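Local coordinates for protein GCN5-related N-acetyltransferase (Kribbella flavida, PDB 4IUS) that probably transfers an acyl group, such as acetyl from a coenzyme A thioester, to an acceptor, as a member of the GNAT acetyltransferase family, at residues Arg22-Ala27 and Val31-Asp36; Asp38-Ser43 and Trp76-Leu81. The protein carries 1 engineered substitution. All blocks are in the same frame, centred on the assembly; numbering follows the deposited sequence. Where two conformers were deposited one is given.

Contact 1. Residues Arg22-Ala27 and Val31-Asp36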
loop_
_atom_site.group_PDB
_atom_site.type_symbol
_atom_site.label_atom_id
_atom_site.label_comp_id
_atom_site.label_asym_id
_atom_site.label_seq_id
_atom_site.Cartn_x
_atom_site.Cartn_y
_atom_site.Cartn_z
ATOM N N ARG A 22 -10.860 -2.864 10.466
ATOM C CA ARG A 22 -11.980 -3.192 9.593
ATOM C C ARG A 22 -12.696 -4.448 10.035
ATOM O O ARG A 22 -12.063 -5.399 10.500
ATOM C CB ARG A 22 -11.501 -3.353 8.159
ATOM C CG ARG A 22 -10.936 -2.075 7.559
ATOM C CD ARG A 22 -10.165 -2.288 6.321
ATOM N NE ARG A 22 -9.599 -1.076 5.814
ATOM C CZ ARG A 22 -8.479 -0.502 6.208
ATOM N NH1 ARG A 22 -7.798 -0.984 7.217
ATOM N NH2 ARG A 22 -8.068 0.598 5.574
ATOM N N ARG A 23 -14.014 -4.418 9.869
ATOM C CA ARG A 23 -14.842 -5.591 10.123
ATOM C C ARG A 23 -14.699 -6.565 8.970
ATOM O O ARG A 23 -14.655 -6.157 7.809
ATOM C CB ARG A 23 -16.308 -5.165 10.331
ATOM C CG ARG A 23 -17.269 -6.317 10.530
ATOM C CD ARG A 23 -18.619 -5.811 10.975
ATOM N NE ARG A 23 -19.282 -5.006 9.958
ATOM C CZ ARG A 23 -20.032 -5.500 8.979
ATOM N NH1 ARG A 23 -20.149 -6.798 8.817
ATOM N NH2 ARG A 23 -20.637 -4.684 8.130
ATOM N N GLN A 24 -14.652 -7.846 9.301
ATOM C CA GLN A 24 -14.457 -8.900 8.316
ATOM C C GLN A 24 -15.747 -9.583 7.939
ATOM O O GLN A 24 -16.570 -9.919 8.804
ATOM C CB GLN A 24 -13.536 -9.978 8.871
ATOM C CG GLN A 24 -12.160 -9.496 9.207
ATOM C CD GLN A 24 -11.357 -10.570 9.873
ATOM O OE1 GLN A 24 -11.268 -11.682 9.379
ATOM N NE2 GLN A 24 -10.863 -10.261 11.066
ATOM N N VAL A 25 -15.892 -9.825 6.647
ATOM C CA VAL A 25 -16.935 -10.703 6.083
ATOM C C VAL A 25 -16.212 -11.820 5.320
ATOM O O VAL A 25 -15.821 -11.657 4.155
ATOM C CB VAL A 25 -17.888 -9.926 5.175
ATOM C CG1 VAL A 25 -18.921 -10.880 4.564
ATOM C CG2 VAL A 25 -18.529 -8.792 5.977
ATOM N N VAL A 26 -15.901 -12.895 6.020
ATOM C CA VAL A 26 -15.159 -13.999 5.410
ATOM C C VAL A 26 -16.138 -14.881 4.641
ATOM O O VAL A 26 -17.172 -15.293 5.146
ATOM C CB VAL A 26 -14.412 -14.857 6.433
ATOM C CG1 VAL A 26 -13.720 -16.050 5.744
ATOM C CG2 VAL A 26 -13.396 -13.998 7.197
ATOM N N ALA A 27 -15.818 -15.177 3.397
ATOM C CA ALA A 27 -16.675 -16.051 2.558
ATOM C C ALA A 27 -15.728 -16.875 1.689
ATOM O O ALA A 27 -15.267 -16.400 0.642
ATOM C CB ALA A 27 -17.652 -15.232 1.721
ATOM N N VAL A 31 -12.264 -12.325 1.623
ATOM C CA VAL A 31 -12.712 -11.629 2.817
ATOM C C VAL A 31 -12.985 -10.182 2.464
ATOM O O VAL A 31 -12.136 -9.479 1.905
ATOM C CB VAL A 31 -11.746 -11.743 4.023
ATOM C CG1 VAL A 31 -10.325 -11.286 3.707
ATOM C CG2 VAL A 31 -12.329 -11.056 5.260
ATOM N N GLY A 32 -14.198 -9.753 2.777
ATOM C CA GLY A 32 -14.558 -8.339 2.657
ATOM C C GLY A 32 -14.190 -7.613 3.925
ATOM O O GLY A 32 -14.346 -8.132 5.024
ATOM N N LEU A 33 -13.673 -6.422 3.779
ATOM C CA LEU A 33 -13.133 -5.632 4.887
ATOM C C LEU A 33 -13.807 -4.264 4.859
ATOM O O LEU A 33 -13.644 -3.488 3.922
ATOM C CB LEU A 33 -11.642 -5.508 4.755
ATOM C CG LEU A 33 -10.869 -6.826 4.776
ATOM C CD1 LEU A 33 -9.426 -6.610 4.271
ATOM C CD2 LEU A 33 -10.897 -7.516 6.144
ATOM N N LEU A 34 -14.601 -3.987 5.895
ATOM C CA LEU A 34 -15.447 -2.774 5.956
ATOM C C LEU A 34 -14.934 -1.854 7.075
ATOM O O LEU A 34 -14.904 -2.221 8.252
ATOM C CB LEU A 34 -16.932 -3.154 6.164
ATOM C CG LEU A 34 -17.611 -3.755 4.932
ATOM C CD1 LEU A 34 -18.861 -4.586 5.230
ATOM C CD2 LEU A 34 -17.936 -2.688 3.896
ATOM N N HIS A 35 -14.571 -0.639 6.700
ATOM C CA HIS A 35 -14.103 0.376 7.631
ATOM C C HIS A 35 -15.284 1.064 8.271
ATOM O O HIS A 35 -16.392 1.026 7.740
ATOM C CB HIS A 35 -13.267 1.348 6.839
ATOM C CG HIS A 35 -12.372 2.203 7.659
ATOM N ND1 HIS A 35 -12.767 3.371 8.263
ATOM C CD2 HIS A 35 -11.049 2.006 7.996
ATOM C CE1 HIS A 35 -11.715 3.871 8.942
ATOM N NE2 HIS A 35 -10.677 3.052 8.781
ATOM N N ASP A 36 -15.075 1.703 9.416
ATOM C CA ASP A 36 -16.121 2.557 9.981
ATOM C C ASP A 36 -16.508 3.708 9.036
ATOM O O ASP A 36 -17.676 4.039 8.897
ATOM C CB ASP A 36 -15.689 3.119 11.352
ATOM C CG ASP A 36 -15.676 2.057 12.474
ATOM O OD1 ASP A 36 -16.162 0.924 12.279
ATOM O OD2 ASP A 36 -15.190 2.374 13.575
#

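Contact 2. Residues Asp38-Ser43 and Trp76-Leu81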
loop_
_atom_site.group_PDB
_atom_site.type_symbol
_atom_site.label_atom_id
_atom_site.label_comp_id
_atom_site.label_asym_id
_atom_site.label_seq_id
_atom_site.Cartn_x
_atom_site.Cartn_y
_atom_site.Cartn_z
ATOM N N ASP A 38 -16.966 5.796 5.406
ATOM C CA ASP A 38 -17.476 5.443 4.059
ATOM C C ASP A 38 -16.542 5.764 2.923
ATOM O O ASP A 38 -16.857 5.420 1.797
ATOM C CB ASP A 38 -18.830 6.101 3.812
ATOM C CG ASP A 38 -19.889 5.604 4.759
ATOM O OD1 ASP A 38 -20.194 4.371 4.787
ATOM O OD2 ASP A 38 -20.472 6.468 5.452
ATOM N N VAL A 39 -15.379 6.360 3.202
ATOM C CA VAL A 39 -14.423 6.667 2.143
ATOM C C VAL A 39 -14.183 5.398 1.324
ATOM O O VAL A 39 -13.816 4.346 1.908
ATOM C CB VAL A 39 -13.128 7.189 2.724
ATOM C CG1 VAL A 39 -12.084 7.387 1.629
ATOM C CG2 VAL A 39 -13.368 8.521 3.473
ATOM N N TRP A 40 -14.396 5.460 0.022
ATOM C CA TRP A 40 -14.620 4.205 -0.714
ATOM C C TRP A 40 -13.460 3.224 -0.608
ATOM O O TRP A 40 -13.656 2.026 -0.389
ATOM C CB TRP A 40 -14.972 4.485 -2.162
ATOM C CG TRP A 40 -13.872 5.021 -3.015
ATOM C CD1 TRP A 40 -13.600 6.347 -3.285
ATOM C CD2 TRP A 40 -12.877 4.248 -3.740
ATOM N NE1 TRP A 40 -12.504 6.448 -4.121
ATOM C CE2 TRP A 40 -12.025 5.197 -4.420
ATOM C CE3 TRP A 40 -12.623 2.888 -3.887
ATOM C CZ2 TRP A 40 -10.940 4.778 -5.226
ATOM C CZ3 TRP A 40 -11.536 2.480 -4.646
ATOM C CH2 TRP A 40 -10.723 3.410 -5.316
ATOM N N PHE A 41 -12.236 3.725 -0.688
ATOM C CA PHE A 41 -11.063 2.866 -0.774
ATOM C C PHE A 41 -10.665 2.284 0.566
ATOM O O PHE A 41 -9.787 1.408 0.604
ATOM C CB PHE A 41 -9.886 3.548 -1.467
ATOM C CG PHE A 41 -9.443 4.827 -0.811
ATOM C CD1 PHE A 41 -8.683 4.799 0.327
ATOM C CD2 PHE A 41 -9.846 6.048 -1.321
ATOM C CE1 PHE A 41 -8.304 5.981 0.955
ATOM C CE2 PHE A 41 -9.468 7.233 -0.728
ATOM C CZ PHE A 41 -8.698 7.193 0.426
ATOM N N LEU A 42 -11.272 2.721 1.670
ATOM C CA LEU A 42 -11.056 2.153 2.972
ATOM C C LEU A 42 -11.744 0.804 3.159
ATOM O O LEU A 42 -11.469 0.113 4.171
ATOM C CB LEU A 42 -11.448 3.110 4.094
ATOM C CG LEU A 42 -10.599 4.406 4.108
ATOM C CD1 LEU A 42 -11.087 5.272 5.268
ATOM C CD2 LEU A 42 -9.096 4.133 4.181
ATOM N N SER A 43 -12.636 0.438 2.254
ATOM C CA SER A 43 -13.295 -0.856 2.295
ATOM C C SER A 43 -13.002 -1.614 1.004
ATOM O O SER A 43 -13.144 -1.056 -0.056
ATOM C CB SER A 43 -14.787 -0.710 2.506
ATOM O OG SER A 43 -15.085 -0.079 3.756
ATOM N N TRP A 76 -19.356 0.621 -2.564
ATOM C CA TRP A 76 -18.937 -0.054 -3.784
ATOM C C TRP A 76 -17.746 -0.959 -3.536
ATOM O O TRP A 76 -16.798 -0.573 -2.854
ATOM C CB TRP A 76 -18.622 1.009 -4.816
ATOM C CG TRP A 76 -18.043 0.518 -6.099
ATOM C CD1 TRP A 76 -18.714 0.009 -7.173
ATOM C CD2 TRP A 76 -16.648 0.512 -6.468
ATOM N NE1 TRP A 76 -17.839 -0.311 -8.177
ATOM C CE2 TRP A 76 -16.581 -0.022 -7.794
ATOM C CE3 TRP A 76 -15.472 0.894 -5.842
ATOM C CZ2 TRP A 76 -15.383 -0.178 -8.474
ATOM C CZ3 TRP A 76 -14.280 0.794 -6.542
ATOM C CH2 TRP A 76 -14.237 0.263 -7.842
ATOM N N LEU A 77 -17.774 -2.132 -4.134
ATOM C CA LEU A 77 -16.722 -3.134 -3.918
ATOM C C LEU A 77 -15.563 -3.040 -4.926
ATOM O O LEU A 77 -15.751 -2.972 -6.129
ATOM C CB LEU A 77 -17.333 -4.517 -4.031
ATOM C CG LEU A 77 -16.380 -5.690 -3.801
ATOM C CD1 LEU A 77 -15.890 -5.698 -2.373
ATOM C CD2 LEU A 77 -17.103 -6.984 -4.123
ATOM N N SER A 78 -14.355 -3.028 -4.394
ATOM C CA SER A 78 -13.104 -3.269 -5.116
ATOM C C SER A 78 -12.389 -4.361 -4.398
ATOM O O SER A 78 -12.684 -4.681 -3.255
ATOM C CB SER A 78 -12.223 -2.020 -5.213
ATOM O OG SER A 78 -11.892 -1.516 -3.968
ATOM N N ALA A 79 -11.407 -4.955 -5.075
ATOM C CA ALA A 79 -10.630 -6.028 -4.526
ATOM C C ALA A 79 -9.159 -5.832 -4.884
ATOM O O ALA A 79 -8.852 -5.304 -5.981
ATOM C CB ALA A 79 -11.104 -7.382 -5.059
ATOM N N GLU A 80 -8.283 -6.238 -4.000
ATOM C CA GLU A 80 -6.841 -6.196 -4.254
ATOM C C GLU A 80 -6.273 -7.571 -3.945
ATOM O O GLU A 80 -6.455 -8.069 -2.842
ATOM C CB GLU A 80 -6.136 -5.146 -3.411
ATOM C CG GLU A 80 -6.466 -3.699 -3.747
ATOM C CD GLU A 80 -5.468 -2.714 -3.089
ATOM O OE1 GLU A 80 -4.539 -3.158 -2.356
ATOM O OE2 GLU A 80 -5.608 -1.507 -3.338
ATOM N N LEU A 81 -5.599 -8.157 -4.917
ATOM C CA LEU A 81 -4.972 -9.453 -4.812
ATOM C C LEU A 81 -3.491 -9.343 -5.126
ATOM O O LEU A 81 -3.021 -8.374 -5.715
ATOM C CB LEU A 81 -5.620 -10.472 -5.742
ATOM C CG LEU A 81 -7.129 -10.678 -5.585
ATOM C CD1 LEU A 81 -7.646 -11.617 -6.668
ATOM C CD2 LEU A 81 -7.441 -11.188 -4.200
HETATM O O HOH W 1 -16.326 1.127 -0.617
HETATM O O HOH W 2 -13.898 -0.306 -2.658
#

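Contact 1. Residues Arg22-Ala27 and Val31-Asp36
With CG anti to its carbonyl carbon (chi1 -64°) and the chain extended from CG to NE, Arg22 crosses Leu33 at about a right angle, its CD 3.9 Å from Leu33 CB. Its guanidinium then reaches the imidazole of His35, whose CD2 lies 4.0 Å from Arg22 CZ, over one face of the guanidinium and toward its rim; the two planes are 68° apart, so this is an edge approach by the ring and not a parallel stack. The rotation of that guanidinium is fixed from outside, by bonds from NE to Leu42 O and NH1 to Leu18 O. In one of its two modelled conformers Arg23 bends at chi3 and lies side by side with Leu34, its NH2 in a weak, long ion pair with Glu73.

The segments are the two strands of an antiparallel beta hairpin. Arg23 with Leu34 and Val25 with Gly32 are hydrogen-bonded pairs: Leu34 N to Arg23 O is 2.9 Å, with an N-H...O angle of 166°, and Val25 N to Gly32 O is 2.8 Å. Gln24-Leu33 and Val26-Val31 are non-hydrogen-bonded pairs, and their side chains share a face with Arg22. There Gln24 CG runs beside Leu33 CD2, and Val26 CG2 meets Val31 CG2 at 3.7 Å. Helix 6-19 packs on Leu33 and Val31 from this face, whereas Val25 and Leu34 on the other face touch helix 59-71.

Contact 2. Residues Asp38-Ser43 and Trp76-Leu81
Trp40 and Trp76 run side by side and meet through the benzo parts of their indoles. From CB, Trp40 turns into the position between its backbone N and carbonyl carbon (chi1 70°), and CB of the following Phe41 lies over one face of the indole. Farther out, CE3 comes 3.8 Å from Trp76 CZ3. The next atom, CZ3, is 3.7 Å from that same Trp76 CZ3, and Ser78 OG stands at the ring edge near the Trp40 plane. With six-membered centroids 5.7 Å apart and planes at 70°, the pair is an offset edge-to-face stack in which Trp76 turns its edge toward the face of Trp40. The Trp40 ring also stacks with His256.

Here the loop between strands 30-35 and 44-47, with a 3-10 turn at 40-42, meets the start of strand 78-82 of the mixed sheet, whose backbone also bonds Ala45 in strand 44-47. Two waters lie between the backbones, both within hydrogen-bonding distance of Trp76 O. One is also 2.8 Å from Trp40 O; the other is 2.8 Å from Ser43 O and hydrogen-bonded to Ser78 OG at 2.7 Å. Each has more acceptors in reach than protons to give.

How the contacts relate
Both contacts are partly buried, but contact 1 lies farther from the chain centre, about 17 Å against about 13 Å between centres. It buries 523 Å² and is held by direct backbone bonds within one hairpin, whereas contact 2 buries 175 Å² and depends on an aromatic pair and two intervening waters between parts distant in sequence. In series along the chain, they meet where strand 30-35 leads into the loop 38-43: Leu42 and Ser43 both face the hairpin, and His35 N probably bonds Ser43 OG at 3.0 Å. Helix 59-71 touches both, through Val25 and Leu34 in contact 1 and Ser43 and Leu77 in contact 2.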